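Long-range contacts in probable exosome complex exonuclease 2 (Archaeoglobus fulgidus, PDB 3M7N), which probably serves as a non-catalytic subunit of the archaeal RNA-degrading exosome, pairing with Rrp41 in a hexameric ring and helping to shape the Rrp41 active site: residues Lys10-Leu15 with Glu203-Val207; Val180-Pro184 with Thr215-Asp219; Asp209-Thr213 with Met225-Tyr231. The contacts are given in a common frame with arbitrary orientation. Residue numbers count along the deposited sequence, not the author numbering.

Contact 1: Lys10-Leu15 with Glu203-Val207; sequences KRDYVL and EEMSV
Val14 lies over the turn Glu203-Val207, its CG2 3.7 Å from Glu203 O and its CG1 3.7 Å from Val207 CG2. It belongs to the alpha-helical segment Lys10-Leu15; the CA atoms of Arg11 and Val207 are 4.9 Å apart, those of Val14 and Glu204 6.3 Å. Residues 203-207 keep helix-like angles; Ser206 (chi1 p) is small and pairs OG within its own segment, donating to Glu203 O at 2.7 Å, so it can sit close against the helix, OG 3.6 Å from Lys10 C. Leu15 CD2 lies 4.0 Å from Val207 CG2, and both side chains touch Val192 of strand 185-192. Lys10, bent through p chi2 and chi3, forms a salt bridge from NZ to Glu203 OE1 at 2.9 Å. Arg11, extended, donates NE to Val207 O at 3.0 Å, while its NH2 pairs with an acidic side chain of the AF_0206 subunit. Apolar contacts being few, much of the specificity between N-terminal helix and second RNase PH domain is polar, and Arg11 serves both turn and neighbouring chain.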
loop_
_atom_site.group_PDB
_atom_site.type_symbol
_atom_site.label_atom_id
_atom_site.label_comp_id
_atom_site.label_asym_id
_atom_site.label_seq_id
_atom_site.Cartn_x
_atom_site.Cartn_y
_atom_site.Cartn_z
ATOM N N LYS H 10 18.970 14.769 22.848
ATOM C CA LYS H 10 19.514 13.637 23.585
ATOM C C LYS H 10 20.808 13.154 22.931
ATOM O O LYS H 10 21.705 12.659 23.599
ATOM C CB LYS H 10 18.499 12.489 23.642
ATOM C CG LYS H 10 19.025 11.263 24.358
ATOM C CD LYS H 10 19.118 11.527 25.840
ATOM C CE LYS H 10 17.741 11.869 26.358
ATOM N NZ LYS H 10 17.672 11.784 27.837
ATOM N N ARG H 11 20.890 13.292 21.616
ATOM C CA ARG H 11 22.106 12.965 20.902
ATOM C C ARG H 11 23.256 13.871 21.364
ATOM O O ARG H 11 24.368 13.400 21.628
ATOM C CB ARG H 11 21.895 13.069 19.391
ATOM C CG ARG H 11 23.136 12.759 18.564
ATOM C CD ARG H 11 22.782 12.467 17.113
ATOM N NE ARG H 11 23.982 12.340 16.289
ATOM C CZ ARG H 11 24.705 13.377 15.869
ATOM N NH1 ARG H 11 25.777 13.172 15.128
ATOM N NH2 ARG H 11 24.352 14.622 16.185
ATOM N N ASP H 12 22.984 15.167 21.480
ATOM C CA ASP H 12 23.993 16.092 21.979
ATOM C C ASP H 12 24.482 15.699 23.369
ATOM O O ASP H 12 25.662 15.799 23.657
ATOM C CB ASP H 12 23.456 17.515 22.012
ATOM C CG ASP H 12 23.416 18.159 20.635
ATOM O OD1 ASP H 12 22.869 19.276 20.529
ATOM O OD2 ASP H 12 23.931 17.551 19.670
ATOM N N TYR H 13 23.568 15.252 24.224
ATOM C CA TYR H 13 23.914 14.903 25.590
ATOM C C TYR H 13 24.840 13.677 25.651
ATOM O O TYR H 13 25.871 13.703 26.317
ATOM C CB TYR H 13 22.660 14.667 26.426
ATOM C CG TYR H 13 22.987 14.469 27.885
ATOM C CD1 TYR H 13 23.582 15.482 28.621
ATOM C CD2 TYR H 13 22.712 13.268 28.527
ATOM C CE1 TYR H 13 23.898 15.304 29.954
ATOM C CE2 TYR H 13 23.020 13.085 29.857
ATOM C CZ TYR H 13 23.614 14.105 30.568
ATOM O OH TYR H 13 23.919 13.929 31.899
ATOM N N VAL H 14 24.467 12.618 24.944
ATOM C CA VAL H 14 25.307 11.441 24.824
ATOM C C VAL H 14 26.671 11.806 24.252
ATOM O O VAL H 14 27.694 11.376 24.761
ATOM C CB VAL H 14 24.663 10.390 23.924
ATOM C CG1 VAL H 14 25.611 9.232 23.701
ATOM C CG2 VAL H 14 23.342 9.910 24.524
ATOM N N LEU H 15 26.692 12.610 23.199
ATOM C CA LEU H 15 27.959 12.937 22.563
ATOM C C LEU H 15 28.832 13.774 23.487
ATOM O O LEU H 15 30.055 13.628 23.506
ATOM C CB LEU H 15 27.752 13.618 21.202
ATOM C CG LEU H 15 27.150 12.670 20.158
ATOM C CD1 LEU H 15 26.773 13.387 18.856
ATOM C CD2 LEU H 15 28.076 11.476 19.874
ATOM N N GLU H 203 18.522 5.471 24.637
ATOM C CA GLU H 203 18.987 6.844 24.698
ATOM C C GLU H 203 20.282 7.002 23.920
ATOM O O GLU H 203 20.466 7.975 23.194
ATOM C CB GLU H 203 19.198 7.262 26.140
ATOM C CG GLU H 203 17.925 7.270 26.944
ATOM C CD GLU H 203 17.880 8.414 27.917
ATOM O OE1 GLU H 203 16.793 8.997 28.087
ATOM O OE2 GLU H 203 18.930 8.747 28.502
ATOM N N GLU H 204 21.173 6.025 24.049
ATOM C CA GLU H 204 22.422 6.075 23.313
ATOM C C GLU H 204 22.181 5.940 21.817
ATOM O O GLU H 204 22.898 6.542 21.026
ATOM C CB GLU H 204 23.432 5.036 23.833
ATOM C CG GLU H 204 23.991 5.384 25.217
ATOM C CD GLU H 204 24.705 4.211 25.893
ATOM O OE1 GLU H 204 25.654 4.454 26.683
ATOM O OE2 GLU H 204 24.313 3.056 25.631
ATOM N N MET H 205 21.170 5.168 21.426
ATOM C CA MET H 205 20.886 4.985 20.009
ATOM C C MET H 205 20.455 6.306 19.348
ATOM O O MET H 205 20.436 6.411 18.140
ATOM C CB MET H 205 19.817 3.913 19.793
ATOM C CG MET H 205 20.251 2.480 20.152
ATOM S SD MET H 205 21.727 1.876 19.301
ATOM C CE MET H 205 21.212 2.022 17.583
ATOM N N SER H 206 20.122 7.315 20.141
ATOM C CA SER H 206 19.790 8.609 19.573
ATOM C C SER H 206 20.919 9.124 18.684
ATOM O O SER H 206 20.719 9.970 17.834
ATOM C CB SER H 206 19.535 9.612 20.687
ATOM O OG SER H 206 20.766 9.939 21.298
ATOM N N VAL H 207 22.119 8.613 18.891
ATOM C CA VAL H 207 23.267 9.060 18.121
ATOM C C VAL H 207 23.185 8.650 16.657
ATOM O O VAL H 207 23.637 9.378 15.787
ATOM C CB VAL H 207 24.595 8.559 18.748
ATOM C CG1 VAL H 207 25.763 8.870 17.834
ATOM C CG2 VAL H 207 24.803 9.203 20.126
#

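Contact 2: Val180-Pro184 with Thr215-Asp219; sequences VRDLP and TTDKD
Between the loop Val180-Pro184 and the end of strand 211-216 the backbones run roughly antiparallel, 148° apart end to end, with CA-CA distances of 4.6 Å for Pro184-Asp217 and 5.6 Å for Leu183-Lys218. Asp182, extended at phi/psi -156/173 with chi1 t, brings its carboxylate across: OD2 accepts from Lys218 N at 2.7 Å and from Leu183 N at 2.6 Å, one acidic oxygen serving two amides. Its OD1 and Asp217 OD2, 3.8 Å apart, are like charges in close approach; water 2 donates to Asp182 OD1 (3.2 Å) and weakly to Asp219 OD2, and Asp217 OD2 has a long, weak ion pair with Arg209 of the exonuclease 1 chain. Asp217, chi1 p, turns OD1 to accept from Asp219 N at 2.9 Å: an Asx turn, which starts the bend of the hairpin 211-216/222-228 in the second RNase PH domain. Lys218 (chi1 -109°, off its wells) brings CE 3.6 Å from Arg181 O; water 1 accepts from Lys218 NZ at 3.1 Å and donates to Arg181 O at 3.2 Å. Arg181 reaches the other way, to Asp120. Leu183, chi1 -145°, leads away to Ile157 and Phe256. Pro184 CA lies 3.3 Å from Thr216 O in a CA-H...O contact.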
loop_
_atom_site.group_PDB
_atom_site.type_symbol
_atom_site.label_atom_id
_atom_site.label_comp_id
_atom_site.label_asym_id
_atom_site.label_seq_id
_atom_site.Cartn_x
_atom_site.Cartn_y
_atom_site.Cartn_z
ATOM N N VAL H 180 20.363 -29.583 23.182
ATOM C CA VAL H 180 21.086 -28.361 22.847
ATOM C C VAL H 180 22.582 -28.519 23.138
ATOM O O VAL H 180 22.968 -28.798 24.264
ATOM C CB VAL H 180 20.561 -27.153 23.647
ATOM C CG1 VAL H 180 21.339 -25.915 23.273
ATOM C CG2 VAL H 180 19.063 -26.953 23.400
ATOM N N ARG H 181 23.425 -28.307 22.134
ATOM C CA ARG H 181 24.849 -28.585 22.298
ATOM C C ARG H 181 25.789 -27.386 22.157
ATOM O O ARG H 181 27.000 -27.554 22.065
ATOM C CB ARG H 181 25.271 -29.682 21.337
ATOM C CG ARG H 181 24.939 -29.373 19.919
ATOM C CD ARG H 181 25.277 -30.554 19.026
ATOM N NE ARG H 181 24.883 -30.316 17.641
ATOM C CZ ARG H 181 25.109 -31.164 16.644
ATOM N NH1 ARG H 181 25.731 -32.320 16.880
ATOM N NH2 ARG H 181 24.713 -30.848 15.412
ATOM N N ASP H 182 25.255 -26.178 22.150
ATOM C CA ASP H 182 26.137 -25.011 22.144
ATOM C C ASP H 182 25.375 -23.839 22.713
ATOM O O ASP H 182 24.180 -23.936 22.985
ATOM C CB ASP H 182 26.684 -24.699 20.732
ATOM C CG ASP H 182 28.044 -23.972 20.762
ATOM O OD1 ASP H 182 28.919 -24.297 19.930
ATOM O OD2 ASP H 182 28.247 -23.072 21.609
ATOM N N LEU H 183 26.073 -22.736 22.919
ATOM C CA LEU H 183 25.461 -21.604 23.576
ATOM C C LEU H 183 25.902 -20.317 22.867
ATOM O O LEU H 183 26.764 -19.585 23.352
ATOM C CB LEU H 183 25.833 -21.606 25.060
ATOM C CG LEU H 183 24.780 -21.122 26.064
ATOM C CD1 LEU H 183 25.298 -21.191 27.510
ATOM C CD2 LEU H 183 24.294 -19.706 25.728
ATOM N N PRO H 184 25.307 -20.058 21.696
ATOM C CA PRO H 184 25.492 -18.825 20.918
ATOM C C PRO H 184 25.075 -17.606 21.728
ATOM O O PRO H 184 23.955 -17.591 22.265
ATOM C CB PRO H 184 24.497 -18.962 19.760
ATOM C CG PRO H 184 23.971 -20.326 19.811
ATOM C CD PRO H 184 24.283 -20.949 21.126
ATOM N N THR H 215 28.821 -12.619 17.194
ATOM C CA THR H 215 28.317 -13.768 17.925
ATOM C C THR H 215 29.345 -14.889 18.044
ATOM O O THR H 215 29.996 -15.269 17.073
ATOM C CB THR H 215 27.046 -14.324 17.267
ATOM O OG1 THR H 215 26.158 -13.235 16.982
ATOM C CG2 THR H 215 26.356 -15.367 18.177
ATOM N N THR H 216 29.469 -15.442 19.242
ATOM C CA THR H 216 30.392 -16.541 19.448
ATOM C C THR H 216 29.697 -17.780 19.994
ATOM O O THR H 216 28.590 -17.708 20.541
ATOM C CB THR H 216 31.509 -16.145 20.412
ATOM O OG1 THR H 216 30.930 -15.842 21.681
ATOM C CG2 THR H 216 32.252 -14.920 19.905
ATOM N N ASP H 217 30.361 -18.921 19.830
ATOM C CA ASP H 217 29.916 -20.163 20.436
ATOM C C ASP H 217 30.649 -20.409 21.759
ATOM O O ASP H 217 31.403 -19.555 22.230
ATOM C CB ASP H 217 30.089 -21.353 19.474
ATOM C CG ASP H 217 31.557 -21.689 19.184
ATOM O OD1 ASP H 217 32.453 -21.220 19.906
ATOM O OD2 ASP H 217 31.811 -22.441 18.216
ATOM N N LYS H 218 30.389 -21.581 22.338
ATOM C CA LYS H 218 31.036 -22.115 23.548
ATOM C C LYS H 218 32.553 -21.919 23.659
ATOM O O LYS H 218 33.078 -21.612 24.717
ATOM C CB LYS H 218 30.807 -23.635 23.570
ATOM C CG LYS H 218 29.863 -24.139 24.609
ATOM C CD LYS H 218 29.878 -25.657 24.569
ATOM C CE LYS H 218 30.077 -26.123 23.141
ATOM N NZ LYS H 218 30.556 -27.531 23.053
ATOM N N ASP H 219 33.250 -22.182 22.566
ATOM C CA ASP H 219 34.705 -22.192 22.555
ATOM C C ASP H 219 35.276 -20.887 22.086
ATOM O O ASP H 219 36.436 -20.844 21.682
ATOM C CB ASP H 219 35.209 -23.287 21.605
ATOM C CG ASP H 219 34.678 -24.655 21.970
ATOM O OD1 ASP H 219 34.561 -24.933 23.184
ATOM O OD2 ASP H 219 34.379 -25.450 21.049
HETATM O O HOH W 1 28.602 -29.905 23.474
HETATM O O HOH W 2 32.060 -24.702 20.467
#

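Contact 3: Asp209-Thr213 with Met225-Tyr231; sequences DTTLT and MQKSGGY
Strands 211-213 and 225-228 run antiparallel, 173° between directions and 4.7 Å between axes, as the open-end half of a beta hairpin. Thr211-Ser228 and Thr213-Gln226 are hydrogen-bonded pairs, Leu212-Lys227 non-hydrogen-bonded. Thr211 N gives to Ser228 O (2.9 Å), Ser228 N to Thr211 O (3.0 Å), Thr213 N to Gln226 O (2.8 Å) and Gln226 N to Thr213 O (2.9 Å). Thr211 O also accepts from Tyr231 OH at 2.7 Å. Tyr231, chi1 p, turns one ring face to Thr210 CB, 4.0 Å from the centroid (CH-pi). Gly229, at phi/psi 109/165, has CA 3.2 Å from Asp209 O, where a CB would clash. Lys227 NZ satisfies Tyr231 O at 2.7 Å. Water 3 joins Thr211 OG1 (2.7 Å) and Thr213 OG1 (2.5 Å), the latter also bonded to Thr188. Thr210 OG1 is bonded to Ile191 O, Gln226 OE1 to Arg111 NH2 and to Gln205 NE2 of the exonuclease 1 chain. Leu212 packs on helix 235-253, strand 185-192 flanks Thr210-Leu212, and beyond Met225 and Gln226 the sheet continues into a strand of the exonuclease 1 subunit.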
loop_
_atom_site.group_PDB
_atom_site.type_symbol
_atom_site.label_atom_id
_atom_site.label_comp_id
_atom_site.label_asym_id
_atom_site.label_seq_id
_atom_site.Cartn_x
_atom_site.Cartn_y
_atom_site.Cartn_z
ATOM N N ASP H 209 22.031 4.858 13.983
ATOM C CA ASP H 209 21.809 3.416 13.994
ATOM C C ASP H 209 23.026 2.675 13.436
ATOM O O ASP H 209 22.929 1.934 12.464
ATOM C CB ASP H 209 20.554 3.065 13.198
ATOM C CG ASP H 209 20.053 1.660 13.480
ATOM O OD1 ASP H 209 20.658 0.964 14.329
ATOM O OD2 ASP H 209 19.046 1.247 12.853
ATOM N N THR H 210 24.171 2.880 14.069
ATOM C CA THR H 210 25.448 2.429 13.517
ATOM C C THR H 210 26.093 1.421 14.469
ATOM O O THR H 210 26.751 1.793 15.452
ATOM C CB THR H 210 26.370 3.612 13.350
ATOM O OG1 THR H 210 26.351 4.372 14.564
ATOM C CG2 THR H 210 25.880 4.492 12.236
ATOM N N THR H 211 25.880 0.145 14.184
ATOM C CA THR H 211 26.252 -0.889 15.118
ATOM C C THR H 211 27.132 -1.995 14.529
ATOM O O THR H 211 27.311 -2.117 13.311
ATOM C CB THR H 211 25.003 -1.545 15.740
ATOM O OG1 THR H 211 24.274 -2.240 14.726
ATOM C CG2 THR H 211 24.104 -0.495 16.421
ATOM N N LEU H 212 27.669 -2.807 15.431
ATOM C CA LEU H 212 28.420 -3.992 15.050
ATOM C C LEU H 212 28.006 -5.102 16.008
ATOM O O LEU H 212 27.966 -4.912 17.222
ATOM C CB LEU H 212 29.922 -3.687 15.094
ATOM C CG LEU H 212 31.035 -4.584 14.520
ATOM C CD1 LEU H 212 31.748 -5.327 15.608
ATOM C CD2 LEU H 212 30.587 -5.530 13.415
ATOM N N THR H 213 27.639 -6.241 15.449
ATOM C CA THR H 213 27.262 -7.396 16.238
ATOM C C THR H 213 28.235 -8.547 15.977
ATOM O O THR H 213 28.520 -8.873 14.829
ATOM C CB THR H 213 25.830 -7.875 15.882
ATOM O OG1 THR H 213 24.885 -6.848 16.190
ATOM C CG2 THR H 213 25.487 -9.102 16.673
ATOM N N MET H 225 28.693 -12.535 12.336
ATOM C CA MET H 225 28.953 -11.126 12.574
ATOM C C MET H 225 28.120 -10.309 11.607
ATOM O O MET H 225 27.813 -10.749 10.496
ATOM C CB MET H 225 30.430 -10.771 12.397
ATOM C CG MET H 225 31.420 -11.546 13.266
ATOM S SD MET H 225 33.137 -11.233 12.755
ATOM C CE MET H 225 33.284 -9.613 13.397
ATOM N N GLN H 226 27.781 -9.101 12.031
ATOM C CA GLN H 226 26.953 -8.229 11.244
ATOM C C GLN H 226 27.265 -6.768 11.574
ATOM O O GLN H 226 27.043 -6.311 12.701
ATOM C CB GLN H 226 25.483 -8.536 11.562
ATOM C CG GLN H 226 24.458 -7.601 10.901
ATOM C CD GLN H 226 24.380 -7.807 9.417
ATOM O OE1 GLN H 226 24.521 -8.938 8.906
ATOM N NE2 GLN H 226 24.144 -6.714 8.698
ATOM N N LYS H 227 27.795 -6.042 10.598
ATOM C CA LYS H 227 27.851 -4.586 10.681
ATOM C C LYS H 227 26.538 -3.976 10.105
ATOM O O LYS H 227 26.062 -4.412 9.056
ATOM C CB LYS H 227 29.080 -4.078 9.927
ATOM C CG LYS H 227 29.098 -2.578 9.757
ATOM C CD LYS H 227 30.370 -2.113 9.064
ATOM C CE LYS H 227 30.062 -1.217 7.883
ATOM N NZ LYS H 227 29.552 0.096 8.239
ATOM N N SER H 228 25.946 -2.991 10.784
ATOM C CA SER H 228 24.699 -2.371 10.288
ATOM C C SER H 228 24.725 -0.879 10.418
ATOM O O SER H 228 25.222 -0.349 11.419
ATOM C CB SER H 228 23.463 -2.845 11.063
ATOM O OG SER H 228 23.221 -4.214 10.885
ATOM N N GLY H 229 24.137 -0.203 9.433
ATOM C CA GLY H 229 24.002 1.239 9.485
ATOM C C GLY H 229 24.912 1.930 8.496
ATOM O O GLY H 229 25.844 1.318 7.962
ATOM N N GLY H 230 24.644 3.206 8.244
ATOM C CA GLY H 230 25.413 3.952 7.269
ATOM C C GLY H 230 26.623 4.623 7.879
ATOM O O GLY H 230 26.607 5.822 8.122
ATOM N N TYR H 231 27.670 3.853 8.147
ATOM C CA TYR H 231 28.892 4.430 8.671
ATOM C C TYR H 231 30.097 3.694 8.117
ATOM O O TYR H 231 29.964 2.631 7.501
ATOM C CB TYR H 231 28.907 4.359 10.194
ATOM C CG TYR H 231 29.077 2.957 10.800
ATOM C CD1 TYR H 231 30.234 2.624 11.506
ATOM C CD2 TYR H 231 28.082 1.992 10.692
ATOM C CE1 TYR H 231 30.396 1.379 12.095
ATOM C CE2 TYR H 231 28.227 0.728 11.279
ATOM C CZ TYR H 231 29.397 0.430 11.987
ATOM O OH TYR H 231 29.596 -0.806 12.582
HETATM O O HOH W 3 24.685 -4.894 14.576
#

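From the N terminus, helix 4-19 supplies the first half of contact 1, which closes only after 187 intervening residues, the first RNase PH domain among them, when the chain reaches 203-207. Within that long loop contact 2 opens at 180-184, just ahead of strand 185-192, and closes at 215-219, so contacts 1 and 2 cross. Contact 3 opens at 209-213 after contact 1 has closed; it crosses contact 2 along strand 211-216 and closes at 225-231. Contacts 2 and 3 share strand 211-216, their centres about 22 Å apart. Contact 1 touches contact 3 through Met205 CE and Thr211 CG2, 4.0 Å apart, so the 203-207 segment, which meets the N-terminal helix, also packs on the hairpin.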